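Local coordinates for carboxysome shell vertex protein CcmL (Gloeobacter violaceus, PDB 4JW0) that probably forms the pentameric vertices of the carboxysome shell, the protein compartment in which RuBisCO is sequestered, at residues M1-V6 and D52-F57; K23-Q28 and A43-G48. All coordinates share one frame; numbering follows the deposited sequence.

Interaction 1 of 2, residues M1-V6 and D52-F57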
loop_
_atom_site.group_PDB
_atom_site.type_symbol
_atom_site.label_atom_id
_atom_site.label_comp_id
_atom_site.label_asym_id
_atom_site.label_seq_id
_atom_site.Cartn_x
_atom_site.Cartn_y
_atom_site.Cartn_z
ATOM N N MET A 1 2.293 1.969 11.389
ATOM C CA MET A 1 2.073 3.431 11.553
ATOM C C MET A 1 3.377 4.176 11.322
ATOM O O MET A 1 4.463 3.629 11.523
ATOM C CB MET A 1 1.556 3.744 12.960
ATOM C CG MET A 1 0.131 3.299 13.228
ATOM S SD MET A 1 -0.051 1.536 13.550
ATOM C CE MET A 1 0.632 1.407 15.203
ATOM N N GLN A 2 3.265 5.426 10.888
ATOM C CA GLN A 2 4.416 6.304 10.788
ATOM C C GLN A 2 4.219 7.515 11.691
ATOM O O GLN A 2 3.113 7.785 12.168
ATOM C CB GLN A 2 4.627 6.766 9.343
ATOM C CG GLN A 2 4.992 5.656 8.370
ATOM C CD GLN A 2 6.413 5.165 8.548
ATOM O OE1 GLN A 2 7.365 5.940 8.476
ATOM N NE2 GLN A 2 6.564 3.873 8.789
ATOM N N ILE A 3 5.308 8.240 11.919
ATOM C CA ILE A 3 5.268 9.472 12.691
ATOM C C ILE A 3 5.193 10.644 11.725
ATOM O O ILE A 3 5.903 10.682 10.724
ATOM C CB ILE A 3 6.510 9.613 13.586
ATOM C CG1 ILE A 3 6.608 8.413 14.533
ATOM C CG2 ILE A 3 6.466 10.927 14.380
ATOM C CD1 ILE A 3 7.954 8.248 15.195
ATOM N N GLY A 4 4.302 11.581 12.013
ATOM C CA GLY A 4 4.184 12.785 11.220
ATOM C C GLY A 4 4.168 14.007 12.107
ATOM O O GLY A 4 3.847 13.926 13.294
ATOM N N ARG A 5 4.520 15.144 11.523
ATOM C CA ARG A 5 4.473 16.420 12.218
ATOM C C ARG A 5 3.377 17.270 11.577
ATOM O O ARG A 5 3.279 17.344 10.352
ATOM C CB ARG A 5 5.848 17.092 12.117
ATOM C CG ARG A 5 5.912 18.544 12.536
ATOM C CD ARG A 5 7.365 19.030 12.547
ATOM N NE ARG A 5 7.840 19.446 11.224
ATOM C CZ ARG A 5 8.350 20.648 10.937
ATOM N NH1 ARG A 5 8.464 21.586 11.874
ATOM N NH2 ARG A 5 8.752 20.921 9.699
ATOM N N VAL A 6 2.524 17.876 12.397
ATOM C CA VAL A 6 1.404 18.638 11.867
ATOM C C VAL A 6 1.909 19.959 11.302
ATOM O O VAL A 6 2.526 20.752 12.023
ATOM C CB VAL A 6 0.334 18.930 12.934
ATOM C CG1 VAL A 6 -0.795 19.741 12.332
ATOM C CG2 VAL A 6 -0.201 17.638 13.540
ATOM N N ASP A 52 2.766 21.612 14.620
ATOM C CA ASP A 52 4.076 21.142 15.084
ATOM C C ASP A 52 4.044 19.955 16.052
ATOM O O ASP A 52 5.091 19.426 16.428
ATOM C CB ASP A 52 4.897 22.292 15.680
ATOM C CG ASP A 52 5.426 23.244 14.616
ATOM O OD1 ASP A 52 5.596 22.809 13.458
ATOM O OD2 ASP A 52 5.672 24.426 14.935
ATOM N N GLU A 53 2.856 19.510 16.439
ATOM C CA GLU A 53 2.760 18.316 17.265
ATOM C C GLU A 53 3.140 17.080 16.460
ATOM O O GLU A 53 2.915 17.026 15.254
ATOM C CB GLU A 53 1.349 18.174 17.832
ATOM C CG GLU A 53 1.015 19.212 18.890
ATOM C CD GLU A 53 -0.226 18.859 19.687
ATOM O OE1 GLU A 53 -1.324 18.825 19.106
ATOM O OE2 GLU A 53 -0.103 18.620 20.903
ATOM N N TRP A 54 3.744 16.100 17.125
ATOM C CA TRP A 54 4.039 14.826 16.494
ATOM C C TRP A 54 2.845 13.912 16.675
ATOM O O TRP A 54 2.273 13.842 17.760
ATOM C CB TRP A 54 5.274 14.170 17.110
ATOM C CG TRP A 54 6.581 14.708 16.618
ATOM C CD1 TRP A 54 6.816 15.942 16.089
ATOM C CD2 TRP A 54 7.836 14.020 16.607
ATOM N NE1 TRP A 54 8.146 16.064 15.753
ATOM C CE2 TRP A 54 8.792 14.899 16.064
ATOM C CE3 TRP A 54 8.245 12.748 17.008
ATOM C CZ2 TRP A 54 10.128 14.545 15.911
ATOM C CZ3 TRP A 54 9.573 12.399 16.857
ATOM C CH2 TRP A 54 10.498 13.294 16.313
ATOM N N VAL A 55 2.466 13.210 15.614
ATOM C CA VAL A 55 1.368 12.264 15.701
ATOM C C VAL A 55 1.761 10.912 15.127
ATOM O O VAL A 55 2.674 10.808 14.300
ATOM C CB VAL A 55 0.121 12.771 14.942
ATOM C CG1 VAL A 55 -0.338 14.099 15.499
ATOM C CG2 VAL A 55 0.410 12.879 13.447
ATOM N N LEU A 56 1.072 9.872 15.581
ATOM C CA LEU A 56 1.084 8.594 14.893
ATOM C C LEU A 56 -0.094 8.591 13.941
ATOM O O LEU A 56 -1.189 9.042 14.305
ATOM C CB LEU A 56 0.922 7.434 15.868
ATOM C CG LEU A 56 2.112 7.010 16.720
ATOM C CD1 LEU A 56 1.652 5.908 17.676
ATOM C CD2 LEU A 56 3.285 6.536 15.869
ATOM N N PHE A 57 0.114 8.097 12.727
ATOM C CA PHE A 57 -0.991 7.974 11.792
ATOM C C PHE A 57 -0.933 6.655 11.046
ATOM O O PHE A 57 0.140 6.074 10.857
ATOM C CB PHE A 57 -1.057 9.166 10.826
ATOM C CG PHE A 57 0.036 9.193 9.791
ATOM C CD1 PHE A 57 1.278 9.732 10.091
ATOM C CD2 PHE A 57 -0.194 8.716 8.506
ATOM C CE1 PHE A 57 2.283 9.775 9.138
ATOM C CE2 PHE A 57 0.809 8.755 7.547
ATOM C CZ PHE A 57 2.050 9.284 7.864
#
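The carbonyl oxygen of G4 is gripped twice from strand 54-57: V55 N sends it a nearly straight hydrogen bond (2.8 Å to G4 O, 168° at the hydrogen), and W54 CA adds a weaker CA-H...O contact. G4 N repays V55 O at 2.9 Å, so the two residues form a hydrogen-bonded antiparallel pair. The ladder continues through Q2 with F57, and beyond R5 it closes with V6 N on E53 O and D52 N on V6 O.

F57 shows how a ring can fold back over its partner strand. Its CG takes the crowded position between backbone N and carbonyl carbon (chi1 72°), which brings F57 CE1 within 3.8 Å of Q2 CB, while the ring turns its edge to G4 N. A CB on G4 would fall only 3.3 Å from F57 CE1, so a side chain there would crowd the ring edge. An alanine in place of F57 removes the ring packed against Q2 CB, L27 and L29 and would probably loosen this face of the sheet.

On the other face, I3 CG2 meets W54 CE3 obliquely at 3.7 Å. R5 and D52 run side by side with their planes almost parallel, yet the salt bridge of R5 NH1 and D52 OD1, 3.5 Å apart, acts by charge alone, because the oxygen stands well out of the guanidinium plane; R5 NH2 bonds Q28, and D52 OD1 pairs with R7. Q2 NE2 reaches Y40 O of a neighbouring subunit. Pairing of the first and fourth strands, antiparallel and lined with apolar side chains, is a hallmark of the OB-fold barrel.

Interaction 2 of 2, residues K23-Q28 and A43-G48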
loop_
_atom_site.group_PDB
_atom_site.type_symbol
_atom_site.label_atom_id
_atom_site.label_comp_id
_atom_site.label_asym_id
_atom_site.label_seq_id
_atom_site.Cartn_x
_atom_site.Cartn_y
_atom_site.Cartn_z
ATOM N N LYS A 23 -11.999 16.887 9.553
ATOM C CA LYS A 23 -10.894 17.830 9.521
ATOM C C LYS A 23 -9.681 17.175 8.876
ATOM O O LYS A 23 -9.294 16.062 9.237
ATOM C CB LYS A 23 -10.551 18.303 10.932
ATOM C CG LYS A 23 -9.513 19.411 10.967
ATOM C CD LYS A 23 -9.256 19.893 12.386
ATOM C CE LYS A 23 -8.170 20.959 12.411
ATOM N NZ LYS A 23 -8.376 21.963 11.334
ATOM N N PHE A 24 -9.087 17.867 7.911
ATOM C CA PHE A 24 -7.942 17.336 7.180
ATOM C C PHE A 24 -6.667 18.022 7.634
ATOM O O PHE A 24 -6.535 19.238 7.500
ATOM C CB PHE A 24 -8.111 17.556 5.674
ATOM C CG PHE A 24 -9.351 16.931 5.094
ATOM C CD1 PHE A 24 -9.515 15.552 5.079
ATOM C CD2 PHE A 24 -10.341 17.722 4.534
ATOM C CE1 PHE A 24 -10.647 14.980 4.532
ATOM C CE2 PHE A 24 -11.475 17.151 3.984
ATOM C CZ PHE A 24 -11.630 15.782 3.987
ATOM N N LEU A 25 -5.723 17.246 8.162
ATOM C CA LEU A 25 -4.432 17.795 8.561
ATOM C C LEU A 25 -3.345 17.418 7.572
ATOM O O LEU A 25 -3.238 16.268 7.169
ATOM C CB LEU A 25 -4.018 17.288 9.945
ATOM C CG LEU A 25 -4.765 17.814 11.164
ATOM C CD1 LEU A 25 -4.117 17.264 12.425
ATOM C CD2 LEU A 25 -4.790 19.330 11.182
ATOM N N LEU A 26 -2.534 18.398 7.198
ATOM C CA LEU A 26 -1.337 18.146 6.420
ATOM C C LEU A 26 -0.221 17.708 7.360
ATOM O O LEU A 26 0.190 18.458 8.244
ATOM C CB LEU A 26 -0.927 19.407 5.663
ATOM C CG LEU A 26 0.415 19.351 4.941
ATOM C CD1 LEU A 26 0.328 18.398 3.767
ATOM C CD2 LEU A 26 0.829 20.740 4.492
ATOM N N LEU A 27 0.259 16.485 7.165
ATOM C CA LEU A 27 1.308 15.917 7.998
ATOM C C LEU A 27 2.596 15.780 7.211
ATOM O O LEU A 27 2.594 15.282 6.084
ATOM C CB LEU A 27 0.910 14.523 8.499
ATOM C CG LEU A 27 -0.415 14.350 9.244
ATOM C CD1 LEU A 27 -0.562 12.905 9.679
ATOM C CD2 LEU A 27 -0.492 15.281 10.444
ATOM N N GLN A 28 3.701 16.206 7.812
ATOM C CA GLN A 28 5.016 15.956 7.241
ATOM C C GLN A 28 5.635 14.727 7.886
ATOM O O GLN A 28 5.676 14.615 9.108
ATOM C CB GLN A 28 5.934 17.161 7.448
ATOM C CG GLN A 28 7.338 16.937 6.933
ATOM C CD GLN A 28 8.201 18.183 7.029
ATOM O OE1 GLN A 28 7.968 19.054 7.865
ATOM N NE2 GLN A 28 9.200 18.270 6.169
ATOM N N ALA A 43 -4.254 13.652 6.510
ATOM C CA ALA A 43 -4.942 12.687 7.345
ATOM C C ALA A 43 -6.171 13.283 8.017
ATOM O O ALA A 43 -6.200 14.464 8.364
ATOM C CB ALA A 43 -3.986 12.133 8.393
ATOM N N ALA A 44 -7.190 12.453 8.191
ATOM C CA ALA A 44 -8.352 12.827 8.980
ATOM C C ALA A 44 -7.953 12.894 10.448
ATOM O O ALA A 44 -7.277 11.997 10.960
ATOM C CB ALA A 44 -9.468 11.826 8.785
ATOM N N ASP A 45 -8.376 13.956 11.124
ATOM C CA ASP A 45 -8.019 14.156 12.523
ATOM C C ASP A 45 -9.243 14.272 13.412
ATOM O O ASP A 45 -9.901 15.317 13.450
ATOM C CB ASP A 45 -7.161 15.407 12.702
ATOM C CG ASP A 45 -6.761 15.631 14.158
ATOM O OD1 ASP A 45 -6.669 14.635 14.912
ATOM O OD2 ASP A 45 -6.544 16.797 14.555
ATOM N N GLY A 46 -9.535 13.195 14.136
ATOM C CA GLY A 46 -10.573 13.201 15.148
ATOM C C GLY A 46 -9.975 13.233 16.543
ATOM O O GLY A 46 -10.699 13.157 17.541
ATOM N N VAL A 47 -8.652 13.350 16.617
ATOM C CA VAL A 47 -7.964 13.439 17.899
ATOM C C VAL A 47 -7.865 14.895 18.352
ATOM O O VAL A 47 -8.128 15.218 19.513
ATOM C CB VAL A 47 -6.560 12.827 17.823
ATOM C CG1 VAL A 47 -5.817 13.026 19.138
ATOM C CG2 VAL A 47 -6.654 11.344 17.490
ATOM N N GLY A 48 -7.494 15.772 17.427
ATOM C CA GLY A 48 -7.366 17.190 17.724
ATOM C C GLY A 48 -5.918 17.582 17.930
ATOM O O GLY A 48 -5.517 17.944 19.033
HETATM O O HOH W 1 -12.078 14.944 11.709
#
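Where the second strand of the OB fold begins and the third ends, D45 heads an Asx turn. Before the turn, L25 and A43 make a hydrogen-bonded antiparallel pair: L25 N lies 2.8 Å from A43 O in an almost linear bond (175°), and A43 N returns one to L25 O. D45 N then reaches K23 O at 3.0 Å, and a water accepting from K23 N and donating to D45 O bridges the last step.

The D45 carboxylate is carried away from its own backbone N, with CG anti to it (chi1 -179°). D45 OD1 accepts from V47 N and G48 N, both at 2.9 Å, the G48 bond much the straighter, and both amides arrive from above the same face of the carboxylate. D45 OD2 accepts from A49 N. The L25 side chain lies over the opposite face, its CD1 branch 3.3 Å from D45 OD2 and 3.6 Å from D45 CB. Deeper along the sheet, L27 CD1 touches A43 CB at 3.7 Å.

D45 thus keeps a buried carboxylate whose oxygens are held by backbone N-H groups, with a leucine methyl against the face turned away from V47 N and G48 N. Such amides would probably stabilise the negative charge, and K23 NZ, 6.4 Å from D45 OD2, is likely to add only a diffuse attraction.

The centres of the two interactions lie about 9 Å apart in one antiparallel sheet, whose order is 39-44, 24-30, 2-11, 54-59, 76-81. Interaction 1 joins 2-11 to 54-59, interaction 2 joins 24-30 to 39-44, and the neighbouring strands 2-11 and 24-30 connect them: R5 N makes a probable hydrogen bond to Q28 O, and the methyls of L27 pack on V6, V55 and F57. Along the chain, both segments of interaction 2 fall between those of interaction 1, so the second and third strands pair within the stretch of chain that separates the first strand from the fourth. Both also contact neighbouring subunits, and so lie close to the subunit interfaces of the pentamer.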